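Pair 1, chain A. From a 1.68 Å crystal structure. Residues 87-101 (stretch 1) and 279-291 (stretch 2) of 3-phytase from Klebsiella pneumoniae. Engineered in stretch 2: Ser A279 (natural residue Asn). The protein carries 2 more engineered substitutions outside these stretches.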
# COMPACT_ATOMS: atom_id res chain seq x y z
N THR A 87 6.40 2.56 -19.63
CA THR A 87 6.01 3.18 -20.89
C THR A 87 6.42 2.23 -21.99
O THR A 87 6.96 1.16 -21.70
CB THR A 87 6.72 4.54 -21.07
OG1 THR A 87 8.15 4.37 -20.95
CG2 THR A 87 6.23 5.52 -19.99
N ALA A 88 6.17 2.61 -23.25
CA ALA A 88 6.57 1.78 -24.40
C ALA A 88 8.08 1.55 -24.43
O ALA A 88 8.52 0.48 -24.86
CB ALA A 88 6.09 2.41 -25.73
N GLU A 89 8.85 2.51 -23.94
CA GLU A 89 10.32 2.38 -23.85
C GLU A 89 10.83 1.33 -22.82
O GLU A 89 11.98 0.89 -22.89
CB GLU A 89 10.91 3.76 -23.57
CG GLU A 89 12.42 3.87 -23.69
CD GLU A 89 12.91 5.28 -23.35
OE1 GLU A 89 12.08 6.21 -23.23
OE2 GLU A 89 14.14 5.43 -23.19
N SER A 90 9.96 0.91 -21.90
CA SER A 90 10.35 0.03 -20.81
C SER A 90 10.43 -1.42 -21.28
O SER A 90 11.38 -2.11 -20.93
CB SER A 90 9.33 0.09 -19.67
OG SER A 90 9.16 1.39 -19.14
N ILE A 91 9.40 -1.87 -21.99
CA ILE A 91 9.26 -3.31 -22.31
C ILE A 91 8.50 -3.52 -23.61
O ILE A 91 7.60 -2.73 -23.97
CB ILE A 91 8.58 -4.08 -21.14
CG1 ILE A 91 8.66 -5.63 -21.31
CG2 ILE A 91 7.13 -3.60 -20.90
CD1 ILE A 91 8.18 -6.36 -20.07
N TYR A 92 8.88 -4.58 -24.33
CA TYR A 92 8.09 -5.10 -25.45
C TYR A 92 7.96 -6.59 -25.22
O TYR A 92 8.97 -7.28 -25.05
CB TYR A 92 8.73 -4.82 -26.82
CG TYR A 92 7.85 -5.25 -27.98
CD1 TYR A 92 6.78 -4.46 -28.40
CD2 TYR A 92 8.07 -6.47 -28.63
CE1 TYR A 92 5.95 -4.87 -29.46
CE2 TYR A 92 7.26 -6.87 -29.69
CZ TYR A 92 6.21 -6.08 -30.09
OH TYR A 92 5.40 -6.52 -31.14
N VAL A 93 6.71 -7.06 -25.19
CA VAL A 93 6.45 -8.49 -24.94
C VAL A 93 5.88 -9.15 -26.18
O VAL A 93 4.83 -8.73 -26.70
CB VAL A 93 5.47 -8.68 -23.75
CG1 VAL A 93 5.29 -10.17 -23.46
CG2 VAL A 93 6.00 -7.96 -22.48
N ARG A 94 6.59 -10.18 -26.65
CA ARG A 94 6.14 -10.95 -27.81
C ARG A 94 5.98 -12.43 -27.41
O ARG A 94 6.94 -13.09 -27.03
CB ARG A 94 7.15 -10.79 -28.96
CG ARG A 94 6.74 -11.60 -30.21
CD ARG A 94 7.41 -11.06 -31.45
NE ARG A 94 7.29 -11.98 -32.59
CZ ARG A 94 7.66 -11.65 -33.82
NH1 ARG A 94 8.11 -10.41 -34.04
NH2 ARG A 94 7.57 -12.54 -34.81
N ALA A 95 4.74 -12.90 -27.44
CA ALA A 95 4.39 -14.26 -27.06
C ALA A 95 4.04 -15.10 -28.27
O ALA A 95 3.37 -14.62 -29.20
CB ALA A 95 3.22 -14.26 -26.09
N SER A 96 4.43 -16.37 -28.23
CA SER A 96 3.90 -17.37 -29.16
C SER A 96 2.35 -17.34 -29.08
O SER A 96 1.78 -17.11 -27.99
CB SER A 96 4.46 -18.74 -28.77
OG SER A 96 3.69 -19.76 -29.37
N PRO A 97 1.65 -17.52 -30.24
CA PRO A 97 0.20 -17.27 -30.22
C PRO A 97 -0.67 -18.29 -29.49
O PRO A 97 -1.88 -18.05 -29.36
CB PRO A 97 -0.17 -17.20 -31.73
CG PRO A 97 0.87 -17.99 -32.42
CD PRO A 97 2.15 -17.82 -31.60
N LEU A 98 -0.08 -19.37 -28.97
CA LEU A 98 -0.86 -20.36 -28.21
C LEU A 98 -1.38 -19.70 -26.93
O LEU A 98 -0.76 -18.75 -26.41
CB LEU A 98 -0.02 -21.60 -27.85
CG LEU A 98 0.17 -22.66 -28.95
CD1 LEU A 98 1.20 -22.17 -29.94
CD2 LEU A 98 0.62 -23.98 -28.37
N GLN A 99 -2.54 -20.16 -26.46
CA GLN A 99 -3.11 -19.65 -25.21
C GLN A 99 -2.07 -19.70 -24.06
O GLN A 99 -1.94 -18.73 -23.31
CB GLN A 99 -4.35 -20.47 -24.82
CG GLN A 99 -5.22 -19.84 -23.70
CD GLN A 99 -4.72 -20.17 -22.29
OE1 GLN A 99 -3.82 -21.00 -22.09
NE2 GLN A 99 -5.28 -19.49 -21.30
N ARG A 100 -1.37 -20.83 -23.93
CA ARG A 100 -0.48 -21.05 -22.76
C ARG A 100 0.65 -20.01 -22.69
O ARG A 100 1.03 -19.58 -21.60
CB ARG A 100 0.05 -22.50 -22.65
CG ARG A 100 0.84 -23.03 -23.84
CD ARG A 100 1.30 -24.44 -23.52
NE ARG A 100 1.88 -25.11 -24.69
CZ ARG A 100 1.20 -25.90 -25.51
NH1 ARG A 100 -0.10 -26.11 -25.32
NH2 ARG A 100 1.80 -26.45 -26.54
N THR A 101 1.15 -19.63 -23.85
CA THR A 101 2.23 -18.64 -23.95
C THR A 101 1.69 -17.21 -23.84
O THR A 101 2.32 -16.38 -23.19
CB THR A 101 3.04 -18.84 -25.26
OG1 THR A 101 2.12 -19.13 -26.32
CG2 THR A 101 3.97 -20.00 -25.12
N SER A 279 15.83 -2.75 -32.64
CA SER A 279 14.42 -2.37 -32.70
C SER A 279 13.59 -3.55 -32.18
O SER A 279 13.80 -4.69 -32.62
CB SER A 279 13.98 -2.00 -34.12
OG SER A 279 12.57 -1.85 -34.17
N PRO A 280 12.66 -3.29 -31.25
CA PRO A 280 12.33 -1.96 -30.71
C PRO A 280 13.37 -1.44 -29.72
O PRO A 280 14.13 -2.22 -29.14
CB PRO A 280 10.99 -2.20 -30.01
CG PRO A 280 11.12 -3.61 -29.49
CD PRO A 280 11.84 -4.34 -30.61
N ASN A 281 13.38 -0.13 -29.52
CA ASN A 281 14.25 0.49 -28.53
C ASN A 281 13.56 0.38 -27.17
O ASN A 281 12.79 1.27 -26.76
CB ASN A 281 14.50 1.97 -28.92
CG ASN A 281 15.51 2.65 -28.02
OD1 ASN A 281 16.15 2.00 -27.17
ND2 ASN A 281 15.66 3.97 -28.18
N VAL A 282 13.82 -0.73 -26.48
CA VAL A 282 13.19 -0.98 -25.17
C VAL A 282 14.24 -1.42 -24.13
O VAL A 282 15.31 -1.90 -24.50
CB VAL A 282 12.06 -2.06 -25.26
CG1 VAL A 282 10.87 -1.53 -26.08
CG2 VAL A 282 12.59 -3.37 -25.82
N ARG A 283 13.93 -1.27 -22.85
CA ARG A 283 14.85 -1.73 -21.79
C ARG A 283 14.85 -3.25 -21.61
O ARG A 283 15.84 -3.83 -21.20
CB ARG A 283 14.50 -1.08 -20.45
CG ARG A 283 14.64 0.47 -20.44
CD ARG A 283 16.11 0.88 -20.64
NE ARG A 283 16.31 2.33 -20.84
CZ ARG A 283 16.60 3.23 -19.89
NH1 ARG A 283 16.71 2.88 -18.60
NH2 ARG A 283 16.80 4.50 -20.24
N TRP A 284 13.69 -3.86 -21.90
CA TRP A 284 13.46 -5.30 -21.67
C TRP A 284 12.64 -5.87 -22.82
O TRP A 284 11.51 -5.44 -23.06
CB TRP A 284 12.75 -5.43 -20.30
CG TRP A 284 12.42 -6.77 -19.78
CD1 TRP A 284 12.79 -8.01 -20.27
CD2 TRP A 284 11.63 -7.01 -18.61
NE1 TRP A 284 12.24 -9.01 -19.46
CE2 TRP A 284 11.53 -8.41 -18.44
CE3 TRP A 284 11.00 -6.16 -17.68
CZ2 TRP A 284 10.82 -9.00 -17.37
CZ3 TRP A 284 10.29 -6.74 -16.61
CH2 TRP A 284 10.19 -8.15 -16.48
N LEU A 285 13.24 -6.82 -23.56
CA LEU A 285 12.55 -7.55 -24.62
C LEU A 285 12.23 -8.89 -24.00
O LEU A 285 13.13 -9.59 -23.53
CB LEU A 285 13.45 -7.76 -25.84
CG LEU A 285 12.87 -8.55 -27.03
CD1 LEU A 285 11.65 -7.83 -27.61
CD2 LEU A 285 13.98 -8.76 -28.11
N LEU A 286 10.95 -9.21 -23.97
CA LEU A 286 10.48 -10.43 -23.32
C LEU A 286 9.74 -11.27 -24.37
O LEU A 286 8.72 -10.85 -24.93
CB LEU A 286 9.58 -10.08 -22.12
CG LEU A 286 8.84 -11.25 -21.47
CD1 LEU A 286 9.85 -12.29 -20.96
CD2 LEU A 286 7.94 -10.79 -20.30
N LEU A 287 10.29 -12.46 -24.61
CA LEU A 287 9.77 -13.43 -25.56
C LEU A 287 9.27 -14.64 -24.78
O LEU A 287 9.96 -15.15 -23.90
CB LEU A 287 10.88 -13.89 -26.51
CG LEU A 287 11.69 -12.80 -27.21
CD1 LEU A 287 12.76 -13.46 -28.10
CD2 LEU A 287 10.79 -11.90 -28.04
N VAL A 288 8.07 -15.11 -25.12
CA VAL A 288 7.49 -16.20 -24.35
C VAL A 288 7.08 -17.30 -25.33
O VAL A 288 6.24 -17.09 -26.22
CB VAL A 288 6.30 -15.70 -23.48
CG1 VAL A 288 5.77 -16.83 -22.60
CG2 VAL A 288 6.77 -14.51 -22.56
N ALA A 289 7.69 -18.47 -25.14
CA ALA A 289 7.50 -19.59 -26.06
C ALA A 289 7.58 -20.93 -25.33
O ALA A 289 7.06 -21.08 -24.22
CB ALA A 289 8.49 -19.51 -27.24
N HIS A 290 8.26 -21.90 -25.93
CA HIS A 290 8.14 -23.30 -25.51
C HIS A 290 9.50 -23.85 -25.14
O HIS A 290 10.54 -23.29 -25.50
CB HIS A 290 7.43 -24.11 -26.62
CG HIS A 290 6.20 -23.44 -27.15
ND1 HIS A 290 4.93 -23.71 -26.67
CD2 HIS A 290 6.05 -22.45 -28.07
CE1 HIS A 290 4.05 -22.93 -27.29
NE2 HIS A 290 4.71 -22.16 -28.15
N ASP A 291 9.50 -24.95 -24.39
CA ASP A 291 10.75 -25.58 -23.99
C ASP A 291 11.55 -26.00 -25.22
O ASP A 291 12.77 -25.93 -25.21
CB ASP A 291 10.53 -26.76 -23.03
CG ASP A 291 9.44 -27.74 -23.49
OD1 ASP A 291 8.93 -27.68 -24.63
OD2 ASP A 291 9.10 -28.61 -22.67
O HOH W 1 4.50 -26.03 -25.27

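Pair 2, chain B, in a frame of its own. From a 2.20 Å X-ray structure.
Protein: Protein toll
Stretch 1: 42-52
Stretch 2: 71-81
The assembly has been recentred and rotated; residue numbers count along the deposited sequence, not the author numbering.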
# COMPACT_ATOMS: atom_id res chain seq x y z
N ILE B 42 1.52 -34.65 -16.88
CA ILE B 42 1.82 -34.61 -18.30
C ILE B 42 1.22 -33.37 -18.94
O ILE B 42 0.00 -33.13 -18.85
CB ILE B 42 1.29 -35.87 -19.02
CG1 ILE B 42 1.83 -37.14 -18.35
CG2 ILE B 42 1.66 -35.83 -20.50
CD1 ILE B 42 1.41 -38.42 -19.04
N GLN B 43 2.08 -32.58 -19.56
CA GLN B 43 1.68 -31.45 -20.40
C GLN B 43 2.25 -31.73 -21.79
O GLN B 43 3.42 -31.45 -22.05
CB GLN B 43 2.21 -30.14 -19.81
CG GLN B 43 1.91 -28.90 -20.61
CD GLN B 43 0.51 -28.38 -20.39
OE1 GLN B 43 0.12 -28.09 -19.25
NE2 GLN B 43 -0.26 -28.27 -21.46
N PRO B 44 1.42 -32.31 -22.68
CA PRO B 44 1.80 -32.89 -23.97
C PRO B 44 2.72 -31.99 -24.80
O PRO B 44 2.40 -30.82 -24.97
CB PRO B 44 0.46 -33.06 -24.68
CG PRO B 44 -0.52 -33.25 -23.56
CD PRO B 44 -0.04 -32.34 -22.47
N LYS B 45 3.83 -32.55 -25.28
CA LYS B 45 4.86 -31.84 -26.05
C LYS B 45 5.73 -30.92 -25.20
O LYS B 45 6.84 -30.57 -25.61
CB LYS B 45 4.27 -31.04 -27.22
CG LYS B 45 3.57 -31.87 -28.28
CD LYS B 45 3.07 -30.99 -29.42
CE LYS B 45 2.18 -31.78 -30.39
NZ LYS B 45 1.52 -30.91 -31.41
N ASP B 46 5.25 -30.54 -24.02
CA ASP B 46 5.97 -29.59 -23.18
C ASP B 46 6.84 -30.28 -22.14
O ASP B 46 8.07 -30.22 -22.19
CB ASP B 46 4.99 -28.61 -22.52
CG ASP B 46 5.70 -27.46 -21.80
OD1 ASP B 46 6.91 -27.25 -22.03
OD2 ASP B 46 5.03 -26.76 -21.01
N TYR B 47 6.20 -30.94 -21.18
CA TYR B 47 6.96 -31.60 -20.13
C TYR B 47 6.22 -32.77 -19.50
O TYR B 47 4.99 -32.88 -19.58
CB TYR B 47 7.37 -30.59 -19.07
CG TYR B 47 6.28 -30.24 -18.08
CD1 TYR B 47 5.32 -29.28 -18.39
CD2 TYR B 47 6.24 -30.84 -16.82
CE1 TYR B 47 4.33 -28.95 -17.48
CE2 TYR B 47 5.25 -30.51 -15.91
CZ TYR B 47 4.30 -29.57 -16.24
OH TYR B 47 3.32 -29.24 -15.34
N VAL B 48 7.00 -33.66 -18.89
CA VAL B 48 6.44 -34.69 -18.03
C VAL B 48 7.17 -34.61 -16.70
O VAL B 48 8.39 -34.57 -16.66
CB VAL B 48 6.58 -36.10 -18.66
CG1 VAL B 48 8.02 -36.39 -19.09
CG2 VAL B 48 6.09 -37.17 -17.70
N GLN B 49 6.41 -34.52 -15.60
CA GLN B 49 7.00 -34.65 -14.27
C GLN B 49 6.70 -36.02 -13.69
O GLN B 49 5.56 -36.46 -13.68
CB GLN B 49 6.53 -33.55 -13.31
CG GLN B 49 7.09 -33.74 -11.89
CD GLN B 49 6.58 -32.73 -10.87
OE1 GLN B 49 5.53 -32.91 -10.26
NE2 GLN B 49 7.35 -31.66 -10.67
N ILE B 50 7.74 -36.72 -13.23
CA ILE B 50 7.52 -37.95 -12.49
C ILE B 50 7.86 -37.69 -11.03
O ILE B 50 9.01 -37.43 -10.69
CB ILE B 50 8.35 -39.11 -13.04
CG1 ILE B 50 8.13 -39.25 -14.54
CG2 ILE B 50 7.98 -40.40 -12.33
CD1 ILE B 50 9.26 -39.96 -15.25
N MET B 51 6.84 -37.72 -10.18
CA MET B 51 7.04 -37.56 -8.74
C MET B 51 6.97 -38.95 -8.14
O MET B 51 5.99 -39.66 -8.32
CB MET B 51 5.98 -36.64 -8.14
CG MET B 51 5.93 -36.63 -6.61
SD MET B 51 7.17 -35.59 -5.81
CE MET B 51 6.77 -33.99 -6.51
N CYS B 52 8.04 -39.35 -7.46
CA CYS B 52 8.18 -40.71 -6.97
C CYS B 52 8.03 -40.75 -5.46
O CYS B 52 8.38 -39.80 -4.77
CB CYS B 52 9.57 -41.26 -7.31
SG CYS B 52 9.92 -41.64 -9.06
N GLU B 71 6.93 -37.13 -28.15
CA GLU B 71 7.94 -36.08 -28.03
C GLU B 71 7.63 -35.09 -26.91
O GLU B 71 6.51 -34.60 -26.78
CB GLU B 71 8.14 -35.34 -29.35
CG GLU B 71 9.33 -34.36 -29.29
CD GLU B 71 9.76 -33.84 -30.65
OE1 GLU B 71 9.21 -34.32 -31.67
OE2 GLU B 71 10.64 -32.96 -30.70
N VAL B 72 8.63 -34.80 -26.09
CA VAL B 72 8.42 -33.88 -24.99
C VAL B 72 9.73 -33.13 -24.69
O VAL B 72 10.81 -33.71 -24.79
CB VAL B 72 7.84 -34.63 -23.76
CG1 VAL B 72 8.93 -35.41 -23.01
CG2 VAL B 72 7.12 -33.67 -22.86
N ASP B 73 9.63 -31.84 -24.36
CA ASP B 73 10.81 -30.99 -24.21
C ASP B 73 11.61 -31.25 -22.93
O ASP B 73 12.84 -31.37 -22.94
CB ASP B 73 10.40 -29.51 -24.31
CG ASP B 73 11.48 -28.55 -23.79
OD1 ASP B 73 12.55 -28.42 -24.42
OD2 ASP B 73 11.23 -27.90 -22.75
N ARG B 74 10.89 -31.35 -21.83
CA ARG B 74 11.49 -31.42 -20.51
C ARG B 74 10.99 -32.65 -19.74
O ARG B 74 9.78 -32.90 -19.67
CB ARG B 74 11.18 -30.13 -19.75
CG ARG B 74 11.85 -30.02 -18.40
CD ARG B 74 11.67 -28.64 -17.77
NE ARG B 74 10.35 -28.49 -17.15
CZ ARG B 74 9.41 -27.67 -17.58
NH1 ARG B 74 8.24 -27.61 -16.96
NH2 ARG B 74 9.64 -26.89 -18.64
N VAL B 75 11.91 -33.43 -19.19
CA VAL B 75 11.54 -34.48 -18.24
C VAL B 75 12.07 -34.09 -16.90
O VAL B 75 13.26 -33.83 -16.76
CB VAL B 75 12.12 -35.85 -18.60
CG1 VAL B 75 11.76 -36.87 -17.50
CG2 VAL B 75 11.61 -36.31 -19.93
N GLN B 76 11.19 -34.04 -15.90
CA GLN B 76 11.62 -33.70 -14.56
C GLN B 76 11.26 -34.85 -13.63
O GLN B 76 10.10 -35.20 -13.51
CB GLN B 76 10.94 -32.42 -14.08
CG GLN B 76 11.35 -31.98 -12.69
CD GLN B 76 10.72 -30.66 -12.27
OE1 GLN B 76 9.55 -30.60 -11.90
NE2 GLN B 76 11.50 -29.60 -12.34
N MET B 77 12.27 -35.41 -12.97
CA MET B 77 12.07 -36.55 -12.08
C MET B 77 12.41 -36.09 -10.67
O MET B 77 13.47 -35.54 -10.44
CB MET B 77 12.96 -37.73 -12.50
CG MET B 77 12.58 -38.36 -13.84
SD MET B 77 13.69 -39.69 -14.38
CE MET B 77 12.99 -41.04 -13.43
N ARG B 78 11.50 -36.33 -9.73
CA ARG B 78 11.66 -35.83 -8.38
C ARG B 78 11.49 -36.93 -7.34
O ARG B 78 10.48 -37.66 -7.34
CB ARG B 78 10.63 -34.72 -8.09
CG ARG B 78 10.94 -33.41 -8.80
CD ARG B 78 9.84 -32.35 -8.59
NE ARG B 78 9.77 -31.85 -7.22
CZ ARG B 78 8.77 -31.10 -6.75
NH1 ARG B 78 7.76 -30.77 -7.56
NH2 ARG B 78 8.77 -30.69 -5.49
N ARG B 79 12.47 -37.03 -6.44
CA ARG B 79 12.46 -37.99 -5.33
C ARG B 79 12.54 -39.45 -5.80
O ARG B 79 12.19 -40.38 -5.08
CB ARG B 79 11.23 -37.79 -4.42
CG ARG B 79 10.90 -36.32 -4.17
CD ARG B 79 9.72 -36.14 -3.23
NE ARG B 79 10.14 -36.07 -1.84
CZ ARG B 79 9.55 -35.33 -0.90
NH1 ARG B 79 10.01 -35.33 0.34
NH2 ARG B 79 8.48 -34.60 -1.21
N CYS B 80 13.04 -39.64 -7.02
CA CYS B 80 13.14 -40.99 -7.57
C CYS B 80 14.47 -41.62 -7.20
O CYS B 80 15.44 -40.91 -6.90
CB CYS B 80 12.95 -40.97 -9.10
SG CYS B 80 11.32 -40.26 -9.60
N MET B 81 14.52 -42.95 -7.19
CA MET B 81 15.76 -43.66 -6.93
C MET B 81 16.50 -43.86 -8.23
O MET B 81 15.88 -44.10 -9.27
CB MET B 81 15.49 -45.02 -6.27
CG MET B 81 14.76 -44.86 -4.95
SD MET B 81 14.39 -46.39 -4.14
CE MET B 81 16.04 -46.94 -3.70
O HOH W 2 7.02 -25.96 -18.89
O HOH W 3 9.37 -26.93 -21.18
O HOH W 4 4.58 -30.44 -8.09

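Pairs 1 and 2 both place two parallel neighbouring strands side by side, and their backbones superpose with an RMSD of 0.4 Å over 14 central residues. The strand axes approach to 4.7 Å in each, at 14° in pair 1 and 9° in pair 2. The same ladder holds them together. Tyr A92 N donates to Trp A284 O (3.0 Å) and Tyr A92 O accepts from Leu A286 N (3.0 Å); at the matching positions Val B48 N donates to Arg B74 O (3.0 Å) and Val B48 O accepts from Gln B76 N (2.9 Å). Arg A94 and Ile B50 repeat the pattern one step on, and the ladder continues through Ser A96 N to Val A288 O (2.8 Å) and Cys B52 N to Arg B78 O (3.0 Å).

Side chains alternate between the two faces, and the contents differ most on the face of Ile A91, Val A93 and Ala A95. In pair 1 this face is apolar: Ile A91 CD1 lies over one face of the Trp A284 ring, 3.9 Å from the centroid of its six-membered ring, and Val A93 CG2 meets Leu A286 CD2 at 4.1 Å. In pair 2 the Ile A91–Trp A284 match is Tyr B47 with Arg B74, whose NH1 sits over the tyrosine ring, 3.5 Å from Tyr B47 CG. Val A93 and Leu A286 become Gln B49 and Gln B76, joined by a hydrogen bond from Gln B49 NE2 to Gln B76 OE1 (2.7 Å). The small Ala A95 beside Val A288 gives way to Met B51 beside Arg B78, with Met B51 CE over the guanidinium, 3.5 Å from Arg B78 CZ.

The opposite face is closer in character. Tyr A92 CD2 reaches Leu A285 CD1 (4.0 Å) at the edge of its ring, while Tyr A92 CB meets Val A282 CG1 (4.0 Å). The shorter Val B48 uses CG1 against both Val B75 CG2 (3.7 Å) and Val B72 CG1 (4.1 Å); Val B72 matches Val A282 in place and type. Next, Arg A94 packs its CB against Leu A287 CD2 (3.9 Å) while its charged end leads away, whereas Ile B50 sets CD1 against Met B77 CG (3.9 Å).

At the far end Ser A96 and Cys B52 both point toward the partner stretch but fasten it differently. Ser A96 OG hydrogen-bonds His A290 NE2 (2.9 Å), and Cys B52 SG forms a disulfide with Cys B80 SG (2.0 Å). Neither His A290 nor Cys B80 has a superposed counterpart.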